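Local coordinates for protein threonine synthase (Brucella melitensis bv. 1, PDB 4F4F) that probably catalyses the pyridoxal-phosphate-dependent conversion of O-phospho-L-homoserine and water to L-threonine and phosphate, the last step of threonine biosynthesis, at residues 46-51 with 247-252; 191-196 with 456-461. One frame throughout, in Å; residues are numbered along the deposited sequence.

Interaction 1 (46-51 with 247-252); sequences EQIRAL and GAPDRA
R49 sets CG anti to its own carbonyl carbon (chi1 -71°) and runs extended from CG to NE, so its guanidinium arrives beside D250, whose CG is likewise anti to the carbonyl carbon (chi1 -69°). The arginine grips the carboxylate side-on, one nitrogen to each oxygen. R49 NE meets D250 OD2 at 3.1 Å through the syn lone pair, and R49 NH2 reaches D250 OD1 at 2.8 Å from above the carboxylate plane. Both bonds are fairly straight and lie in the guanidinium plane, although the two flat groups are turned 31° apart. At the other end of the group R49 NH1 pairs with E46 OE2 at 3.0 Å, one helical turn back, so two carboxylates hold the cation and probably fix its rotation. P249, which follows a cis peptide bond, crosses the arginine at about a right angle: its CD touches R49 CG at 3.3 Å, and its CG lies over one guanidinium face, offset toward the rim. I48 slides past P249 in the opposite direction, its CG2 touching P249 CD at 4.0 Å and A248 CB at 4.3 Å. R52 adds a second salt bridge to D250. G247, with positive phi, closes helix 236-245 in a Schellman motif. The E46-R49-D250 salt-bridge network ties helix 45-49 of the N-terminal region to a helix-to-strand connection of the pyridoxal-phosphate-dependent enzyme region.

Interaction 2 (191-196 with 456-461); sequences HALSIE and KIVEEY
Strand 191-196 and helix 456-461 run almost antiparallel, at 168°, with their axes 11.4 Å apart and L193 facing V458. Y461, its CG anti to the backbone N (chi1 -178°), reaches from the helix to the beginning of this strand segment. L193 CD2 sits over one face of the ring, 3.8 Å from the Y461 centroid and offset toward the rim, a CH-pi contact. The phenol tip meets the imidazole at its edge: Y461 OH and H191 ND1 share a hydrogen bond of 3.0 Å, while the two rings stand obliquely. A water 2.8 Å from Y461 OH donates to A192 O, giving the hydroxyl a second link to the strand. The helix packs on a face of the parallel five-stranded sheet, an alpha/beta arrangement in which strand 190-196 lies between strands 163-170 and 449-452; a short connection leads from the latter, an outermost strand, into helix 455-465. Farther along, L193 CD1 touches V458 CG1 at 4.2 Å. I195 crosses V458 at about a right angle, CD1 of the isoleucine against CG2 of the valine (4.1 Å). F166 stacks on the H191 ring and H465 on that of Y461, extending the aromatic cluster into the sheet and along the helix.

The two contacts lie on opposite sides of the chain's centre, their own centres about 50 Å apart and their nearest atoms about 37 Å, with no touch between them. Along the chain their segments alternate: 46-51, 191-196, 247-252, 456-461. The loop of interaction 1 runs into strand 253-258 of the mixed six-stranded sheet, whereas interaction 2 has its strand within the parallel five-stranded sheet. Each joins the pyridoxal-phosphate-dependent enzyme region to another part of the chain, the N-terminal region in interaction 1 and the C-terminal region in interaction 2. Both lie away from the cofactor pocket, one at each of two distant parts of the fold.

Interaction 1 (46-51 with 247-252)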
loop_
_atom_site.group_PDB
_atom_site.type_symbol
_atom_site.label_atom_id
_atom_site.label_comp_id
_atom_site.label_asym_id
_atom_site.label_seq_id
_atom_site.Cartn_x
_atom_site.Cartn_y
_atom_site.Cartn_z
ATOM N N GLU A 46 10.233 11.611 24.660
ATOM C CA GLU A 46 11.592 12.152 24.454
ATOM C C GLU A 46 12.280 11.519 23.241
ATOM O O GLU A 46 13.021 12.189 22.559
ATOM C CB GLU A 46 12.488 11.939 25.699
ATOM C CG GLU A 46 12.215 12.909 26.798
ATOM C CD GLU A 46 12.586 14.313 26.396
ATOM O OE1 GLU A 46 13.585 14.511 25.679
ATOM O OE2 GLU A 46 11.860 15.216 26.781
ATOM N N GLN A 47 12.038 10.222 22.999
ATOM C CA GLN A 47 12.618 9.549 21.859
ATOM C C GLN A 47 12.021 10.117 20.574
ATOM O O GLN A 47 12.708 10.184 19.575
ATOM C CB GLN A 47 12.439 8.020 21.909
ATOM C CG GLN A 47 13.418 7.351 22.839
ATOM C CD GLN A 47 12.993 5.997 23.400
ATOM O OE1 GLN A 47 11.851 5.545 23.276
ATOM N NE2 GLN A 47 13.946 5.360 24.096
ATOM N N ILE A 48 10.760 10.541 20.609
ATOM C CA ILE A 48 10.161 11.186 19.434
ATOM C C ILE A 48 10.719 12.608 19.287
ATOM O O ILE A 48 11.092 13.026 18.181
ATOM C CB ILE A 48 8.606 11.161 19.467
ATOM C CG1 ILE A 48 8.087 9.707 19.463
ATOM C CG2 ILE A 48 8.040 11.988 18.312
ATOM C CD1 ILE A 48 6.586 9.600 19.759
ATOM N N ARG A 49 10.803 13.346 20.396
ATOM C CA ARG A 49 11.443 14.676 20.336
ATOM C C ARG A 49 12.845 14.597 19.726
ATOM O O ARG A 49 13.236 15.472 18.949
ATOM C CB ARG A 49 11.460 15.365 21.681
ATOM C CG ARG A 49 10.080 15.839 22.139
ATOM C CD ARG A 49 10.106 16.781 23.330
ATOM N NE ARG A 49 8.780 16.806 23.932
ATOM C CZ ARG A 49 8.373 15.968 24.893
ATOM N NH1 ARG A 49 9.210 15.078 25.442
ATOM N NH2 ARG A 49 7.119 16.038 25.359
ATOM N N ALA A 50 13.551 13.511 20.008
ATOM C CA ALA A 50 14.910 13.315 19.490
ATOM C C ALA A 50 14.964 13.159 17.969
ATOM O O ALA A 50 16.007 13.339 17.380
ATOM C CB ALA A 50 15.615 12.141 20.194
ATOM N N LEU A 51 13.837 12.862 17.336
ATOM C CA LEU A 51 13.753 12.748 15.865
ATOM C C LEU A 51 13.642 14.096 15.153
ATOM O O LEU A 51 13.764 14.162 13.915
ATOM C CB LEU A 51 12.549 11.875 15.486
ATOM C CG LEU A 51 12.665 10.446 16.012
ATOM C CD1 LEU A 51 11.437 9.651 15.630
ATOM C CD2 LEU A 51 13.966 9.779 15.591
ATOM N N GLY A 247 4.569 19.049 15.216
ATOM C CA GLY A 247 4.898 19.267 16.593
ATOM C C GLY A 247 4.870 18.055 17.487
ATOM O O GLY A 247 5.025 18.188 18.723
ATOM N N ALA A 248 4.748 16.870 16.891
ATOM C CA ALA A 248 4.867 15.640 17.680
ATOM C C ALA A 248 6.119 15.654 18.544
ATOM O O ALA A 248 7.189 16.105 18.095
ATOM C CB ALA A 248 4.839 14.399 16.771
ATOM N N PRO A 249 6.027 15.144 19.785
ATOM C CA PRO A 249 4.912 14.476 20.416
ATOM C C PRO A 249 4.093 15.392 21.298
ATOM O O PRO A 249 3.262 14.912 22.030
ATOM C CB PRO A 249 5.606 13.455 21.328
ATOM C CG PRO A 249 6.805 14.164 21.794
ATOM C CD PRO A 249 7.213 15.107 20.648
ATOM N N ASP A 250 4.343 16.690 21.250
ATOM C CA ASP A 250 3.703 17.619 22.175
ATOM C C ASP A 250 2.268 17.961 21.823
ATOM O O ASP A 250 1.554 18.546 22.635
ATOM C CB ASP A 250 4.539 18.882 22.291
ATOM C CG ASP A 250 5.840 18.601 22.995
ATOM O OD1 ASP A 250 5.789 18.223 24.164
ATOM O OD2 ASP A 250 6.882 18.661 22.377
ATOM N N ARG A 251 1.840 17.648 20.619
ATOM C CA ARG A 251 0.405 17.614 20.406
ATOM C C ARG A 251 0.072 16.422 19.521
ATOM O O ARG A 251 0.893 15.975 18.729
ATOM C CB ARG A 251 -0.083 18.930 19.813
ATOM C CG ARG A 251 0.378 19.211 18.427
ATOM C CD ARG A 251 -0.307 20.450 17.916
ATOM N NE ARG A 251 0.244 20.874 16.652
ATOM C CZ ARG A 251 -0.379 21.655 15.790
ATOM N NH1 ARG A 251 0.234 21.981 14.684
ATOM N NH2 ARG A 251 -1.605 22.127 16.027
ATOM N N ALA A 252 -1.133 15.914 19.681
ATOM C CA ALA A 252 -1.595 14.797 18.879
ATOM C C ALA A 252 -1.976 15.283 17.490
ATOM O O ALA A 252 -2.409 16.435 17.304
ATOM C CB ALA A 252 -2.793 14.166 19.560
#

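Interaction 2 (191-196 with 456-461)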
loop_
_atom_site.group_PDB
_atom_site.type_symbol
_atom_site.label_atom_id
_atom_site.label_comp_id
_atom_site.label_asym_id
_atom_site.label_seq_id
_atom_site.Cartn_x
_atom_site.Cartn_y
_atom_site.Cartn_z
ATOM N N HIS A 191 9.664 -7.999 -17.153
ATOM C CA HIS A 191 8.886 -8.619 -18.232
ATOM C C HIS A 191 7.437 -8.250 -18.140
ATOM O O HIS A 191 6.731 -8.688 -17.256
ATOM C CB HIS A 191 9.087 -10.129 -18.199
ATOM C CG HIS A 191 10.550 -10.524 -18.231
ATOM N ND1 HIS A 191 11.202 -10.794 -19.368
ATOM C CD2 HIS A 191 11.476 -10.648 -17.204
ATOM C CE1 HIS A 191 12.490 -11.079 -19.090
ATOM N NE2 HIS A 191 12.657 -10.986 -17.761
ATOM N N ALA A 192 6.995 -7.416 -19.067
ATOM C CA ALA A 192 5.609 -6.950 -19.077
ATOM C C ALA A 192 4.884 -7.840 -20.066
ATOM O O ALA A 192 5.249 -7.880 -21.230
ATOM C CB ALA A 192 5.548 -5.474 -19.510
ATOM N N LEU A 193 3.854 -8.530 -19.586
ATOM C CA LEU A 193 3.135 -9.515 -20.344
ATOM C C LEU A 193 1.724 -9.002 -20.565
ATOM O O LEU A 193 0.962 -8.909 -19.623
ATOM C CB LEU A 193 3.103 -10.862 -19.568
ATOM C CG LEU A 193 4.453 -11.523 -19.270
ATOM C CD1 LEU A 193 4.318 -12.899 -18.631
ATOM C CD2 LEU A 193 5.308 -11.590 -20.539
ATOM N N SER A 194 1.412 -8.654 -21.808
ATOM C CA SER A 194 0.128 -8.122 -22.222
ATOM C C SER A 194 -0.723 -9.319 -22.649
ATOM O O SER A 194 -0.578 -9.846 -23.761
ATOM C CB SER A 194 0.363 -7.115 -23.365
ATOM O OG SER A 194 -0.815 -6.463 -23.812
ATOM N N ILE A 195 -1.612 -9.750 -21.756
ATOM C CA ILE A 195 -2.431 -10.950 -21.963
ATOM C C ILE A 195 -3.650 -10.607 -22.831
ATOM O O ILE A 195 -4.338 -9.604 -22.590
ATOM C CB ILE A 195 -2.877 -11.545 -20.596
ATOM C CG1 ILE A 195 -1.644 -11.771 -19.681
ATOM C CG2 ILE A 195 -3.741 -12.820 -20.784
ATOM C CD1 ILE A 195 -0.568 -12.667 -20.291
ATOM N N GLU A 196 -3.931 -11.441 -23.829
ATOM C CA GLU A 196 -5.132 -11.306 -24.654
ATOM C C GLU A 196 -6.304 -11.878 -23.843
ATOM O O GLU A 196 -6.763 -13.006 -24.059
ATOM C CB GLU A 196 -4.928 -11.943 -26.047
ATOM C CG GLU A 196 -3.681 -11.371 -26.757
ATOM C CD GLU A 196 -3.760 -11.243 -28.270
ATOM O OE1 GLU A 196 -4.469 -10.339 -28.727
ATOM O OE2 GLU A 196 -3.131 -12.043 -29.035
ATOM N N LYS A 456 -0.110 -22.639 -19.605
ATOM C CA LYS A 456 1.148 -23.216 -20.134
ATOM C C LYS A 456 1.990 -22.219 -20.957
ATOM O O LYS A 456 3.224 -22.251 -20.919
ATOM C CB LYS A 456 0.870 -24.479 -21.008
ATOM N N ILE A 457 1.335 -21.364 -21.741
ATOM C CA ILE A 457 2.055 -20.345 -22.514
ATOM C C ILE A 457 2.785 -19.373 -21.550
ATOM O O ILE A 457 3.973 -19.101 -21.719
ATOM C CB ILE A 457 1.106 -19.575 -23.478
ATOM C CG1 ILE A 457 0.612 -20.511 -24.601
ATOM C CG2 ILE A 457 1.794 -18.326 -24.034
ATOM C CD1 ILE A 457 -0.405 -19.885 -25.565
ATOM N N VAL A 458 2.077 -18.885 -20.531
ATOM C CA VAL A 458 2.654 -17.932 -19.581
ATOM C C VAL A 458 3.774 -18.629 -18.779
ATOM O O VAL A 458 4.854 -18.056 -18.594
ATOM C CB VAL A 458 1.581 -17.302 -18.658
ATOM C CG1 VAL A 458 2.233 -16.421 -17.605
ATOM C CG2 VAL A 458 0.574 -16.483 -19.465
ATOM N N GLU A 459 3.550 -19.883 -18.364
ATOM C CA GLU A 459 4.565 -20.549 -17.543
ATOM C C GLU A 459 5.823 -20.749 -18.365
ATOM O O GLU A 459 6.921 -20.582 -17.849
ATOM C CB GLU A 459 4.089 -21.904 -17.007
ATOM C CG GLU A 459 3.147 -21.796 -15.823
ATOM C CD GLU A 459 2.772 -23.149 -15.238
ATOM O OE1 GLU A 459 3.144 -24.170 -15.841
ATOM O OE2 GLU A 459 2.127 -23.200 -14.166
ATOM N N GLU A 460 5.667 -21.119 -19.639
ATOM C CA GLU A 460 6.830 -21.322 -20.532
ATOM C C GLU A 460 7.617 -20.010 -20.699
ATOM O O GLU A 460 8.852 -19.998 -20.702
ATOM C CB GLU A 460 6.421 -21.909 -21.920
ATOM N N TYR A 461 6.909 -18.905 -20.857
ATOM C CA TYR A 461 7.592 -17.606 -20.985
ATOM C C TYR A 461 8.378 -17.326 -19.712
ATOM O O TYR A 461 9.558 -16.978 -19.761
ATOM C CB TYR A 461 6.621 -16.438 -21.327
ATOM C CG TYR A 461 7.366 -15.133 -21.494
ATOM C CD1 TYR A 461 7.796 -14.422 -20.374
ATOM C CD2 TYR A 461 7.693 -14.622 -22.767
ATOM C CE1 TYR A 461 8.542 -13.261 -20.500
ATOM C CE2 TYR A 461 8.416 -13.431 -22.892
ATOM C CZ TYR A 461 8.841 -12.764 -21.759
ATOM O OH TYR A 461 9.574 -11.583 -21.814
HETATM O O HOH W 1 7.989 -9.254 -22.126
#